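Local coordinates for McyG protein (Microcystis aeruginosa PCC 7806, PDB 4R0M) that probably activates phenylalanine or a related acid as an adenylate, through an adenylation domain joined to a peptidyl carrier domain in microcystin synthesis, at residues Trp16-Ser20 against Leu171-Ala177; Tyr36-Asp40 against Pro248-Val252. All coordinates share one frame; numbering follows the deposited sequence.

Interaction 1 (Trp16-Ser20 against Leu171-Ala177)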
# COMPACT_ATOMS: atom_id res chain seq x y z
N TRP A 16 -6.07 22.55 13.60
CA TRP A 16 -7.40 22.03 13.93
C TRP A 16 -8.38 22.12 12.79
O TRP A 16 -9.57 22.34 12.99
CB TRP A 16 -7.94 22.69 15.18
CG TRP A 16 -7.18 22.31 16.43
CD1 TRP A 16 -6.41 23.13 17.24
CD2 TRP A 16 -7.06 20.97 17.03
NE1 TRP A 16 -5.85 22.42 18.27
CE2 TRP A 16 -6.21 21.12 18.21
CE3 TRP A 16 -7.57 19.71 16.72
CZ2 TRP A 16 -5.89 20.05 19.02
CZ3 TRP A 16 -7.24 18.64 17.55
CH2 TRP A 16 -6.41 18.80 18.67
N ARG A 17 -7.87 21.93 11.57
CA ARG A 17 -8.70 21.89 10.38
C ARG A 17 -9.44 20.56 10.26
O ARG A 17 -9.00 19.55 10.79
CB ARG A 17 -7.84 22.10 9.13
CG ARG A 17 -7.42 23.54 8.85
CD ARG A 17 -6.45 23.59 7.68
NE ARG A 17 -6.46 24.89 7.01
CZ ARG A 17 -7.25 25.21 6.00
NH1 ARG A 17 -8.12 24.34 5.51
NH2 ARG A 17 -7.18 26.42 5.46
N THR A 18 -10.58 20.59 9.58
CA THR A 18 -11.27 19.37 9.16
C THR A 18 -11.01 19.17 7.67
O THR A 18 -10.47 20.05 7.00
CB THR A 18 -12.79 19.43 9.39
OG1 THR A 18 -13.34 20.51 8.63
CG2 THR A 18 -13.11 19.62 10.87
N LEU A 19 -11.40 18.01 7.15
CA LEU A 19 -11.21 17.71 5.73
C LEU A 19 -12.03 18.62 4.82
O LEU A 19 -11.57 19.00 3.74
CB LEU A 19 -11.50 16.23 5.44
CG LEU A 19 -10.48 15.22 5.97
CD1 LEU A 19 -11.04 13.80 5.93
CD2 LEU A 19 -9.17 15.29 5.20
N SER A 20 -13.23 18.99 5.26
CA SER A 20 -14.10 19.89 4.50
C SER A 20 -13.47 21.28 4.30
O SER A 20 -13.54 21.83 3.20
CB SER A 20 -15.47 20.01 5.16
OG SER A 20 -15.36 20.06 6.57
N LEU A 171 -17.69 19.97 11.84
CA LEU A 171 -17.22 18.72 12.42
C LEU A 171 -16.08 18.91 13.41
O LEU A 171 -15.31 19.87 13.32
CB LEU A 171 -16.79 17.75 11.31
CG LEU A 171 -17.80 17.45 10.19
CD1 LEU A 171 -17.08 16.93 8.95
CD2 LEU A 171 -18.87 16.48 10.65
N ASP A 172 -15.98 17.98 14.35
CA ASP A 172 -14.84 17.91 15.26
C ASP A 172 -13.71 17.19 14.53
O ASP A 172 -13.90 16.06 14.06
CB ASP A 172 -15.23 17.14 16.52
CG ASP A 172 -14.25 17.33 17.67
OD1 ASP A 172 -13.03 17.41 17.43
OD2 ASP A 172 -14.72 17.39 18.83
N PRO A 173 -12.53 17.83 14.43
CA PRO A 173 -11.38 17.17 13.80
C PRO A 173 -10.92 15.91 14.55
O PRO A 173 -10.19 15.09 13.98
CB PRO A 173 -10.29 18.25 13.83
CG PRO A 173 -10.74 19.25 14.84
CD PRO A 173 -12.24 19.23 14.78
N GLN A 174 -11.35 15.76 15.81
CA GLN A 174 -11.04 14.58 16.61
C GLN A 174 -12.02 13.42 16.38
O GLN A 174 -11.83 12.32 16.89
CB GLN A 174 -10.98 14.92 18.11
CG GLN A 174 -9.80 15.80 18.52
CD GLN A 174 -8.49 15.04 18.62
OE1 GLN A 174 -8.04 14.41 17.66
NE2 GLN A 174 -7.85 15.12 19.79
N ASP A 175 -13.08 13.68 15.62
CA ASP A 175 -14.02 12.63 15.22
C ASP A 175 -13.43 11.80 14.09
O ASP A 175 -12.61 12.29 13.31
CB ASP A 175 -15.36 13.23 14.77
CG ASP A 175 -16.19 13.74 15.93
OD1 ASP A 175 -15.93 13.35 17.09
OD2 ASP A 175 -17.12 14.54 15.68
N ALA A 176 -13.86 10.55 14.01
CA ALA A 176 -13.47 9.65 12.92
C ALA A 176 -13.89 10.22 11.57
O ALA A 176 -15.02 10.70 11.41
CB ALA A 176 -14.09 8.27 13.13
N ALA A 177 -12.97 10.18 10.62
CA ALA A 177 -13.22 10.66 9.26
C ALA A 177 -13.06 9.54 8.23
O ALA A 177 -13.64 9.59 7.15
CB ALA A 177 -12.30 11.82 8.93
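Thr18 packs its methyl against the backbone of Leu171, with CG2 3.3 Å from Leu171 O. Thr18 CG2 also lies 4.0 Å from Pro173 CD. Thr18 holds the N-cap position of helix 19-27. Its first torsion (chi1 61°) sets OG1 between the backbone N and the carbonyl carbon. This swings OG1 round to Ser20 OG, 2.9 Å away, and keeps CG2 for the Leu171-Pro173 side. Next to it, the Pro173 ring packs on the Arg17 backbone, with Pro173 CB 3.5 Å from Arg17 O. Leu19 and Ala177 close the buried end, where Leu19 CD1 meets Ala177 CB at 3.8 Å. Thr18, Leu19 and Ala177 are buried here; Leu171 and Pro173 are partly exposed.

The Trp16 end is looser and open to solvent. The Trp16 and Pro173 side chains cross at about a right angle, with Trp16 CE3 3.7 Å from Pro173 CG. The Gln174 chain bends at chi2 (-77°), which brings its amide back beside the indole. Trp16 CZ3 is 3.9 Å from Gln174 CG, and the ring and amide planes are 65° apart. Both residues also touch a crystal neighbour, so their poses may owe something to the lattice. The loop that carries Gln174 is a type I turn from Asp172 to Asp175, and Gln174 N donates to Asp172 OD1 at 2.9 Å in an Asx turn.

Helix 196-210 touches both segments. His197 stacks on Trp16, and His196 ND1 bonds to Leu19 N. Trp88 and Phe91 of helix 80-93 pack on Leu19. The contact therefore joins the start of helix 19-27 to the turn that leads into strand 176-182, which pairs with strand 190-195.

Interaction 2 (Tyr36-Asp40 against Pro248-Val252)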
# COMPACT_ATOMS: atom_id res chain seq x y z
N TYR A 36 -7.53 12.62 -14.05
CA TYR A 36 -7.75 11.18 -14.11
C TYR A 36 -7.26 10.63 -15.44
O TYR A 36 -7.72 11.06 -16.51
CB TYR A 36 -9.23 10.84 -13.97
CG TYR A 36 -9.90 11.35 -12.72
CD1 TYR A 36 -9.80 10.65 -11.51
CD2 TYR A 36 -10.66 12.52 -12.74
CE1 TYR A 36 -10.44 11.11 -10.37
CE2 TYR A 36 -11.30 12.99 -11.60
CZ TYR A 36 -11.18 12.28 -10.42
OH TYR A 36 -11.81 12.75 -9.28
N ILE A 37 -6.32 9.69 -15.38
CA ILE A 37 -5.91 8.94 -16.57
C ILE A 37 -6.83 7.73 -16.69
O ILE A 37 -6.99 6.97 -15.73
CB ILE A 37 -4.44 8.49 -16.51
CG1 ILE A 37 -3.50 9.65 -16.13
CG2 ILE A 37 -4.01 7.83 -17.82
CD1 ILE A 37 -3.47 10.81 -17.11
N ARG A 38 -7.46 7.57 -17.85
CA ARG A 38 -8.32 6.42 -18.10
C ARG A 38 -7.50 5.24 -18.63
O ARG A 38 -6.32 5.40 -18.95
CB ARG A 38 -9.44 6.79 -19.06
CG ARG A 38 -10.59 7.52 -18.39
CD ARG A 38 -11.61 8.06 -19.38
NE ARG A 38 -11.11 9.23 -20.11
CZ ARG A 38 -11.83 10.32 -20.37
NH1 ARG A 38 -13.08 10.42 -19.96
NH2 ARG A 38 -11.28 11.32 -21.04
N ASN A 39 -8.12 4.07 -18.71
CA ASN A 39 -7.46 2.86 -19.21
C ASN A 39 -6.93 2.98 -20.64
O ASN A 39 -5.89 2.42 -20.97
CB ASN A 39 -8.38 1.64 -19.09
CG ASN A 39 -8.40 1.06 -17.69
OD1 ASN A 39 -7.43 0.45 -17.24
ND2 ASN A 39 -9.52 1.24 -16.99
N ASP A 40 -7.65 3.73 -21.48
CA ASP A 40 -7.22 3.99 -22.86
C ASP A 40 -6.24 5.17 -22.96
O ASP A 40 -5.99 5.69 -24.05
CB ASP A 40 -8.43 4.20 -23.78
CG ASP A 40 -9.32 5.37 -23.35
OD1 ASP A 40 -9.01 6.04 -22.33
OD2 ASP A 40 -10.33 5.62 -24.03
N PRO A 248 -4.86 4.16 -13.24
CA PRO A 248 -5.21 2.80 -12.81
C PRO A 248 -3.97 1.90 -12.85
O PRO A 248 -3.17 1.99 -13.78
CB PRO A 248 -6.24 2.34 -13.86
CG PRO A 248 -6.65 3.57 -14.60
CD PRO A 248 -5.48 4.49 -14.54
N MSE A 249 -3.82 1.06 -11.82
CA MSE A 249 -2.61 0.25 -11.63
C MSE A 249 -2.33 -0.64 -12.82
O MSE A 249 -1.17 -0.77 -13.23
CB MSE A 249 -2.74 -0.60 -10.37
CG MSE A 249 -1.42 -1.26 -10.01
SE MSE A 249 -1.53 -2.23 -8.30
CE MSE A 249 -3.09 -3.38 -8.67
N GLU A 250 -3.37 -1.24 -13.38
CA GLU A 250 -3.22 -2.18 -14.49
C GLU A 250 -2.57 -1.55 -15.73
O GLU A 250 -1.88 -2.24 -16.48
CB GLU A 250 -4.56 -2.85 -14.84
CG GLU A 250 -5.66 -1.92 -15.35
CD GLU A 250 -6.58 -1.39 -14.26
OE1 GLU A 250 -7.77 -1.18 -14.56
OE2 GLU A 250 -6.12 -1.18 -13.10
N LEU A 251 -2.78 -0.25 -15.94
CA LEU A 251 -2.18 0.46 -17.06
C LEU A 251 -0.65 0.47 -16.97
O LEU A 251 0.04 0.27 -17.97
CB LEU A 251 -2.73 1.89 -17.15
CG LEU A 251 -2.34 2.74 -18.38
CD1 LEU A 251 -3.50 3.64 -18.78
CD2 LEU A 251 -1.08 3.55 -18.15
N VAL A 252 -0.13 0.71 -15.77
CA VAL A 252 1.32 0.69 -15.54
C VAL A 252 1.86 -0.74 -15.48
O VAL A 252 2.99 -0.99 -15.89
CB VAL A 252 1.72 1.48 -14.28
CG1 VAL A 252 3.23 1.47 -14.08
CG2 VAL A 252 1.22 2.92 -14.37
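Leu251 N donates to Pro248 O at 3.1 Å, and this turn at the start of helix 249-254 sets both side chains against Ile37, Arg38 and Asn39. The Pro248 ring abuts the carbonyl of Ile37, with CD 3.1 Å from Ile37 O. CG of the ring stands 3.6 Å from the same Ile37 O. Leu251 reaches the next two carbonyls with one branch. Its CG is anti to the backbone N (chi1 -172°), and CD1 ends 3.3 Å from Arg38 O. The same Leu251 CD1 is 3.5 Å from Asn39 O. Ile37 adds a slacker apolar touch, CG2 to Leu251 CD1 at 4.3 Å. On the solvent side, the side chains of Asn39 and Glu250 cross at about a right angle. With an alanine at Pro248, losing CG and CD would probably open a gap beside the Ile37 carbonyl and let the loop at Arg38-Asn39 shift.

Thr42 OG1 bonds to both Arg38 NE and Asp40 OD1, bonds within the loop itself. That loop is the connection of the beta hairpin of strands 33-37 and 43-47. Strand 33-37 runs parallel to strand 243-246, and both strands end here. The arrangement is a strand-to-helix turn against a hairpin loop, near one edge of the large mixed sheet of the acetyl-CoA synthetase-like fold.

In the fold
Interactions 1 and 2 are separate. Their centres lie 32 Å apart, and their nearest atoms about 14 Å. The chain links them directly, because helix 19-27 is followed by strand 33-37. Their segments also alternate along the sequence, so the N-terminal part of the chain is fastened at two places to later parts of the AMP-binding region. Interaction 1 lies farther out, 24 Å from the centre of the chain against 17 Å for interaction 2. No residue of interaction 1 belongs to the phenylalanyl-adenylate pocket. However, strand 176-182, which begins in it, ends at Thr182, where that pocket starts in sequence. Interaction 2 lies where strand 33-37 ends, next to the edge strand 43-47.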